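Side-chain contacts in 3,4-dihydroxybenzoate decarboxylase (Enterobacter cloacae, PDB 5NY5), which catalyses decarboxylation of 3,4-dihydroxybenzoate, and regioselective para-carboxylation of catechols in reverse, as a UbiD-family enzyme dependent on prenylated flavin: residues A[11-14]-A[15-18]; A[75-78]-A[79-83]; A[309-312]-A[313-317]. All coordinates share one frame; numbering follows the deposited sequence.

Interaction 1 (A[11-14]-A[15-18]); sequences AIAL and LQRH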
loop_
_atom_site.group_PDB
_atom_site.type_symbol
_atom_site.label_atom_id
_atom_site.label_comp_id
_atom_site.label_asym_id
_atom_site.label_seq_id
_atom_site.Cartn_x
_atom_site.Cartn_y
_atom_site.Cartn_z
ATOM N N ALA A 11 49.331 -9.188 24.092
ATOM C CA ALA A 11 48.449 -8.273 23.375
ATOM C C ALA A 11 48.349 -6.934 24.090
ATOM O O ALA A 11 48.363 -5.878 23.449
ATOM C CB ALA A 11 47.065 -8.899 23.208
ATOM N N ILE A 12 48.241 -6.959 25.420
ATOM C CA ILE A 12 48.226 -5.721 26.193
ATOM C C ILE A 12 49.509 -4.935 25.959
ATOM O O ILE A 12 49.497 -3.699 25.892
ATOM C CB ILE A 12 48.014 -6.032 27.686
ATOM C CG1 ILE A 12 46.639 -6.666 27.905
ATOM C CG2 ILE A 12 48.177 -4.781 28.531
ATOM C CD1 ILE A 12 46.366 -7.056 29.339
ATOM N N ALA A 13 50.634 -5.641 25.814
ATOM C CA ALA A 13 51.905 -4.973 25.568
ATOM C C ALA A 13 51.886 -4.216 24.248
ATOM O O ALA A 13 52.465 -3.129 24.138
ATOM C CB ALA A 13 53.044 -5.991 25.588
ATOM N N LEU A 14 51.222 -4.774 23.233
ATOM C CA LEU A 14 51.109 -4.071 21.959
ATOM C C LEU A 14 50.241 -2.827 22.092
ATOM O O LEU A 14 50.545 -1.786 21.498
ATOM C CB LEU A 14 50.547 -5.004 20.887
ATOM C CG LEU A 14 50.266 -4.360 19.527
ATOM C CD1 LEU A 14 51.522 -3.719 18.965
ATOM C CD2 LEU A 14 49.709 -5.376 18.552
ATOM N N LEU A 15 49.163 -2.912 22.872
ATOM C CA LEU A 15 48.305 -1.748 23.060
ATOM C C LEU A 15 49.037 -0.624 23.777
ATOM O O LEU A 15 48.798 0.555 23.492
ATOM C CB LEU A 15 47.048 -2.139 23.836
ATOM C CG LEU A 15 46.137 -3.182 23.191
ATOM C CD1 LEU A 15 44.854 -3.320 23.988
ATOM C CD2 LEU A 15 45.838 -2.818 21.748
ATOM N N GLN A 16 49.935 -0.963 24.702
ATOM C CA GLN A 16 50.662 0.069 25.427
ATOM C C GLN A 16 51.575 0.866 24.506
ATOM O O GLN A 16 51.874 2.031 24.791
ATOM C CB GLN A 16 51.448 -0.561 26.575
ATOM C CG GLN A 16 50.561 -1.028 27.719
ATOM C CD GLN A 16 51.281 -1.937 28.691
ATOM O OE1 GLN A 16 52.125 -2.741 28.297
ATOM N NE2 GLN A 16 50.948 -1.819 29.972
ATOM N N ARG A 17 52.014 0.272 23.399
ATOM C CA ARG A 17 52.803 1.001 22.416
ATOM C C ARG A 17 51.954 1.918 21.544
ATOM O O ARG A 17 52.508 2.647 20.716
ATOM C CB ARG A 17 53.590 0.025 21.535
ATOM C CG ARG A 17 54.553 -0.864 22.314
ATOM C CD ARG A 17 55.669 -1.426 21.434
ATOM N NE ARG A 17 55.207 -2.456 20.506
ATOM C CZ ARG A 17 55.096 -3.744 20.815
ATOM N NH1 ARG A 17 55.404 -4.165 22.034
ATOM N NH2 ARG A 17 54.672 -4.613 19.908
ATOM N N HIS A 18 50.634 1.901 21.710
ATOM C CA HIS A 18 49.725 2.786 20.986
ATOM C C HIS A 18 48.844 3.479 22.014
ATOM O O HIS A 18 47.798 2.948 22.408
ATOM C CB HIS A 18 48.890 2.016 19.967
ATOM C CG HIS A 18 49.700 1.369 18.888
ATOM N ND1 HIS A 18 49.894 1.950 17.655
ATOM C CD2 HIS A 18 50.363 0.189 18.857
ATOM C CE1 HIS A 18 50.644 1.158 16.910
ATOM N NE2 HIS A 18 50.942 0.082 17.616
#

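Interaction 2 (A[75-78]-A[79-83]); sequences MHAS and RERAA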
loop_
_atom_site.group_PDB
_atom_site.type_symbol
_atom_site.label_atom_id
_atom_site.label_comp_id
_atom_site.label_asym_id
_atom_site.label_seq_id
_atom_site.Cartn_x
_atom_site.Cartn_y
_atom_site.Cartn_z
HETATM N N MSE A 75 38.498 -5.253 25.793
HETATM C CA MSE A 75 39.608 -5.605 24.917
HETATM C C MSE A 75 39.205 -5.558 23.446
HETATM O O MSE A 75 39.958 -5.068 22.610
HETATM C CB MSE A 75 40.149 -6.990 25.283
HETATM C CG MSE A 75 41.538 -7.314 24.737
HETATM SE SE MSE A 75 42.972 -6.095 25.294
HETATM C CE MSE A 75 42.421 -5.751 27.095
ATOM N N HIS A 76 38.009 -6.051 23.135
ATOM C CA HIS A 76 37.499 -6.035 21.772
ATOM C C HIS A 76 36.485 -4.923 21.537
ATOM O O HIS A 76 35.798 -4.937 20.512
ATOM C CB HIS A 76 36.866 -7.385 21.419
ATOM C CG HIS A 76 37.607 -8.565 21.963
ATOM N ND1 HIS A 76 37.252 -9.184 23.142
ATOM C CD2 HIS A 76 38.678 -9.243 21.489
ATOM C CE1 HIS A 76 38.074 -10.193 23.371
ATOM N NE2 HIS A 76 38.948 -10.250 22.384
ATOM N N ALA A 77 36.378 -3.962 22.454
ATOM C CA ALA A 77 35.361 -2.914 22.371
ATOM C C ALA A 77 35.750 -1.773 21.442
ATOM O O ALA A 77 35.495 -0.608 21.751
ATOM C CB ALA A 77 35.060 -2.388 23.771
ATOM N N SER A 78 36.360 -2.083 20.298
ATOM C CA SER A 78 36.750 -1.080 19.317
ATOM C C SER A 78 37.186 -1.755 18.023
ATOM O O SER A 78 37.970 -2.707 18.048
ATOM C CB SER A 78 37.879 -0.197 19.857
ATOM O OG SER A 78 38.541 0.485 18.809
ATOM N N ARG A 79 36.678 -1.278 16.887
ATOM C CA ARG A 79 37.101 -1.855 15.617
ATOM C C ARG A 79 38.547 -1.494 15.312
ATOM O O ARG A 79 39.300 -2.322 14.787
ATOM C CB ARG A 79 36.174 -1.398 14.488
ATOM C CG ARG A 79 36.602 -1.882 13.109
ATOM C CD ARG A 79 35.628 -1.456 12.026
ATOM N NE ARG A 79 34.596 -2.460 11.796
ATOM C CZ ARG A 79 34.571 -3.275 10.749
ATOM N NH1 ARG A 79 35.516 -3.199 9.826
ATOM N NH2 ARG A 79 33.599 -4.159 10.622
ATOM N N GLU A 80 38.956 -0.269 15.644
ATOM C CA GLU A 80 40.352 0.114 15.475
ATOM C C GLU A 80 41.258 -0.746 16.343
ATOM O O GLU A 80 42.288 -1.248 15.880
ATOM C CB GLU A 80 40.543 1.596 15.809
ATOM C CG GLU A 80 40.108 2.564 14.712
ATOM C CD GLU A 80 38.603 2.743 14.640
ATOM O OE1 GLU A 80 37.928 2.559 15.675
ATOM O OE2 GLU A 80 38.095 3.069 13.545
ATOM N N ARG A 81 40.882 -0.933 17.610
ATOM C CA ARG A 81 41.700 -1.731 18.515
ATOM C C ARG A 81 41.833 -3.164 18.020
ATOM O O ARG A 81 42.924 -3.746 18.066
ATOM C CB ARG A 81 41.108 -1.698 19.926
ATOM C CG ARG A 81 41.730 -2.698 20.880
ATOM C CD ARG A 81 41.801 -2.165 22.301
ATOM N NE ARG A 81 40.499 -2.086 22.952
ATOM C CZ ARG A 81 39.801 -0.966 23.106
ATOM N NH1 ARG A 81 40.275 0.185 22.652
ATOM N NH2 ARG A 81 38.628 -0.996 23.718
ATOM N N ALA A 82 40.737 -3.746 17.531
ATOM C CA ALA A 82 40.800 -5.101 16.998
ATOM C C ALA A 82 41.683 -5.165 15.760
ATOM O O ALA A 82 42.429 -6.134 15.573
ATOM C CB ALA A 82 39.394 -5.608 16.682
ATOM N N ALA A 83 41.612 -4.147 14.901
ATOM C CA ALA A 83 42.441 -4.139 13.703
ATOM C C ALA A 83 43.915 -3.988 14.053
ATOM O O ALA A 83 44.777 -4.618 13.432
ATOM C CB ALA A 83 41.993 -3.022 12.764
#

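Interaction 3 (A[309-312]-A[313-317]); sequences VTMR and NHAIL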
loop_
_atom_site.group_PDB
_atom_site.type_symbol
_atom_site.label_atom_id
_atom_site.label_comp_id
_atom_site.label_asym_id
_atom_site.label_seq_id
_atom_site.Cartn_x
_atom_site.Cartn_y
_atom_site.Cartn_z
ATOM N N VAL A 309 39.792 -25.302 39.281
ATOM C CA VAL A 309 40.056 -23.997 38.691
ATOM C C VAL A 309 41.559 -23.876 38.495
ATOM O O VAL A 309 42.343 -24.295 39.353
ATOM C CB VAL A 309 39.512 -22.846 39.557
ATOM C CG1 VAL A 309 39.672 -21.518 38.839
ATOM C CG2 VAL A 309 38.057 -23.089 39.895
ATOM N N THR A 310 41.957 -23.306 37.363
ATOM C CA THR A 310 43.344 -23.333 36.924
ATOM C C THR A 310 43.703 -21.978 36.336
ATOM O O THR A 310 43.021 -21.496 35.428
ATOM C CB THR A 310 43.548 -24.458 35.900
ATOM O OG1 THR A 310 43.814 -25.688 36.585
ATOM C CG2 THR A 310 44.677 -24.154 34.954
HETATM N N MSE A 311 44.760 -21.363 36.860
HETATM C CA MSE A 311 45.145 -20.019 36.433
HETATM C C MSE A 311 46.645 -19.771 36.576
HETATM O O MSE A 311 47.328 -20.471 37.319
HETATM C CB MSE A 311 44.363 -18.973 37.225
HETATM C CG MSE A 311 44.494 -19.094 38.733
HETATM SE SE MSE A 311 43.263 -17.905 39.672
HETATM C CE MSE A 311 44.542 -16.606 40.359
ATOM N N ARG A 312 47.155 -18.785 35.843
ATOM C CA ARG A 312 48.554 -18.419 35.975
ATOM C C ARG A 312 48.747 -17.470 37.155
ATOM O O ARG A 312 47.791 -17.030 37.800
ATOM C CB ARG A 312 49.085 -17.787 34.687
ATOM C CG ARG A 312 48.047 -17.198 33.758
ATOM C CD ARG A 312 48.715 -16.268 32.751
ATOM N NE ARG A 312 48.976 -16.892 31.456
ATOM C CZ ARG A 312 49.846 -16.424 30.564
ATOM N NH1 ARG A 312 50.015 -17.045 29.405
ATOM N NH2 ARG A 312 50.561 -15.341 30.836
ATOM N N ASN A 313 50.013 -17.169 37.439
ATOM C CA ASN A 313 50.347 -16.276 38.540
ATOM C C ASN A 313 49.797 -14.882 38.273
ATOM O O ASN A 313 50.055 -14.291 37.220
ATOM C CB ASN A 313 51.861 -16.219 38.732
ATOM C CG ASN A 313 52.436 -17.524 39.247
ATOM O OD1 ASN A 313 51.724 -18.342 39.827
ATOM N ND2 ASN A 313 53.732 -17.723 39.042
ATOM N N HIS A 314 49.039 -14.360 39.237
ATOM C CA HIS A 314 48.383 -13.059 39.127
ATOM C C HIS A 314 47.458 -13.029 37.906
ATOM O O HIS A 314 47.560 -12.173 37.025
ATOM C CB HIS A 314 49.418 -11.930 39.077
ATOM C CG HIS A 314 48.883 -10.603 39.509
ATOM N ND1 HIS A 314 49.469 -9.411 39.147
ATOM C CD2 HIS A 314 47.820 -10.280 40.282
ATOM C CE1 HIS A 314 48.788 -8.409 39.672
ATOM N NE2 HIS A 314 47.782 -8.910 40.366
ATOM N N ALA A 315 46.541 -13.991 37.878
ATOM C CA ALA A 315 45.713 -14.219 36.702
ATOM C C ALA A 315 44.790 -13.037 36.439
ATOM O O ALA A 315 44.133 -12.526 37.350
ATOM C CB ALA A 315 44.892 -15.493 36.872
ATOM N N ILE A 316 44.744 -12.611 35.183
ATOM C CA ILE A 316 43.845 -11.546 34.761
ATOM C C ILE A 316 42.477 -12.144 34.471
ATOM O O ILE A 316 42.364 -13.141 33.749
ATOM C CB ILE A 316 44.405 -10.825 33.526
ATOM C CG1 ILE A 316 45.759 -10.190 33.845
ATOM C CG2 ILE A 316 43.424 -9.786 33.026
ATOM C CD1 ILE A 316 46.493 -9.688 32.626
ATOM N N LEU A 317 41.434 -11.546 35.038
ATOM C CA LEU A 317 40.060 -11.941 34.741
ATOM C C LEU A 317 39.533 -11.045 33.626
ATOM O O LEU A 317 39.354 -9.840 33.823
ATOM C CB LEU A 317 39.185 -11.846 35.988
ATOM C CG LEU A 317 37.730 -12.278 35.804
ATOM C CD1 LEU A 317 37.662 -13.649 35.161
ATOM C CD2 LEU A 317 36.997 -12.282 37.134
#

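Interaction 1 (A[11-14]-A[15-18])
Leu-14 and Arg-17 meet where helix 8-16, in the N-terminal domain of this UbiD-family enzyme, gives way to a loop. The tightly packed side belongs to Leu-15. With CG anti to its own carbonyl carbon (chi1 -61°), Leu-15 sets CG 3.5 Å from Ala-11 O, the same oxygen that accepts the bond from Leu-15 N. Beyond this, the buried leucine packs on Met-75, Leu-85 and Tyr-22, and Ile-12 also rests on Tyr-22. One residue further, Gln-16 N donates to Ile-12 O at 3.0 Å, which completes the regular i to i-4 pattern. Arg-17 N instead makes a weak bond to Leu-14 O, three residues back and only 132° at the hydrogen, consistent with the helical pattern giving way to a tighter turn.

Gln-16 and Arg-17, both exposed, form the looser side. Gln-16 runs extended beyond CG along the helix surface, and its OE1 comes 3.5 Å from Ala-13 CA. Arg-17 bends at chi3 (-72°), which brings its guanidinium back over the turn. The side chains of Leu-14 and Arg-17 cross at about a right angle, Leu-14 CD1 lying 3.4 Å from Arg-17 NH2, while Leu-14 CA sits over one face of the guanidinium, offset toward its rim. The contact is one of packing, a methyl against a guanidinium nitrogen. The last element is an edge contact: the His-18 ring presents CD2 to Leu-14 O, 3.3 Å away and in the ring plane.

Interaction 2 (A[75-78]-A[79-83])
Ser-78 and Arg-81 grip each other at the start of helix 79-84, where Ser-78 is the N-cap. Its OG stands anti to the backbone N (chi1 162°), beside the carbonyl carbon, and from there it accepts from Arg-81 N at 3.0 Å. The bond is nearly straight, 170° at the hydrogen, the geometry of a classical serine cap on the first turn. From the same residue, Ser-78 O takes the helical bond of Ala-82 N, also at 3.0 Å, so side chain and backbone of the cap residue both hold this turn.

Arg-81 answers with its own side chain. Its CG leaves on the side away from its backbone N, and the chain then bends at chi2 and chi3 and folds back past the cap to the loop that follows strand 70-73. Its CB lies 3.6 Å from Ser-78 CB, and that same serine carbon sits over one face of the guanidinium, offset toward the rim. Arg-81 NE donates to Met-75 O at 3.0 Å in a bent bond that is not on a lone pair: the nitrogen stands above the carbonyl plane, 55° out of it. Ala-77 CB lies 3.8 Å from Arg-81 NH2. The other two guanidinium nitrogens are also held, NH2 by Gly-74 O and NH1 by Gly-55 O and His-21 ND1.

Arg-79, by contrast, turns away from the loop and reaches Pro-90 O and, through a salt bridge, Glu-336 of helix 324-346. The chemistry implies that the charge of buried Arg-81 is probably met in large part by backbone carbonyl oxygens, and that His-21, acting as acceptor at ND1, probably carries its proton on NE2. One arginine thereby ties the helix start to the preceding loop.

Interaction 3 (A[309-312]-A[313-317])
Met-311 and Ala-315 face each other across the short connection from strand 303-311, part of the antiparallel sheet of the rift-related domain (FMN-binding clan), to strand 316-319, an outermost strand of a separate mixed sheet. The CB atoms of both residues are directed into the bend, and Met-311 CB meets Ala-315 CB at 3.5 Å. Met-311, a selenomethionine, has CG between the backbone N and the carbonyl carbon (chi1 56°). The chain then runs extended through chi2 and bends at chi3 (-109°), which returns its terminal CE to within 3.7 Å of Ala-315 CB. The alanine methyl thus lies alongside the whole methionine chain, with SE at 4.0 Å between the two closer ends. Ile-263 of the neighbouring strand 263-269 touches both residues, extending this apolar cluster.

The remaining side chains of the connection diverge from the pair. Asn-313 and His-314 leave the bend on its exposed side, and His-314 adopts left-handed backbone angles that help the chain turn between the two strands. The distal part of Arg-312 leads away from the bend; its NE donates to Ala-261 O and forms a long, weak ion pair with Glu-262, while NH1 forms another with Asp-7.

The turn is not closed by a bond of its own: Arg-312 O lies 3.3 Å from Ala-315 N, but the angle is too poor for a hydrogen bond. Its backbone is held from outside instead, Asn-313 N by Glu-119, Asn-313 O by Arg-9, and Ile-316 N by Glu-262. The contact is structural packing where two sheets are joined, away from the flavin and metal sites. The same alanine methyl also approaches the backbone, Ala-315 CB lying 3.4 Å from Arg-312 O.

Along the chain the contacts follow in series, interaction 1 on helix 8-16, interaction 2 at the start of helix 79-84 and interaction 3 between strands 303-311 and 316-319. Interactions 1 and 2 both lie in the N-terminal part of the protein, with centres 12 Å apart, and touch where Leu-15 CD1 packs on Met-75 SE at 3.6 Å. Interaction 3 lies in the rift-related part, its centre 20 Å from interaction 1 and 24 Å from interaction 2. Ile-12 CD1 nevertheless reaches Ile-316 CD1 at 4.2 Å. Strand 316-319 pairs with strand 70-73, which leads into interaction 2, and helix 8-16 packs against both neighbourhoods, so the N-terminal and rift-related parts are joined here.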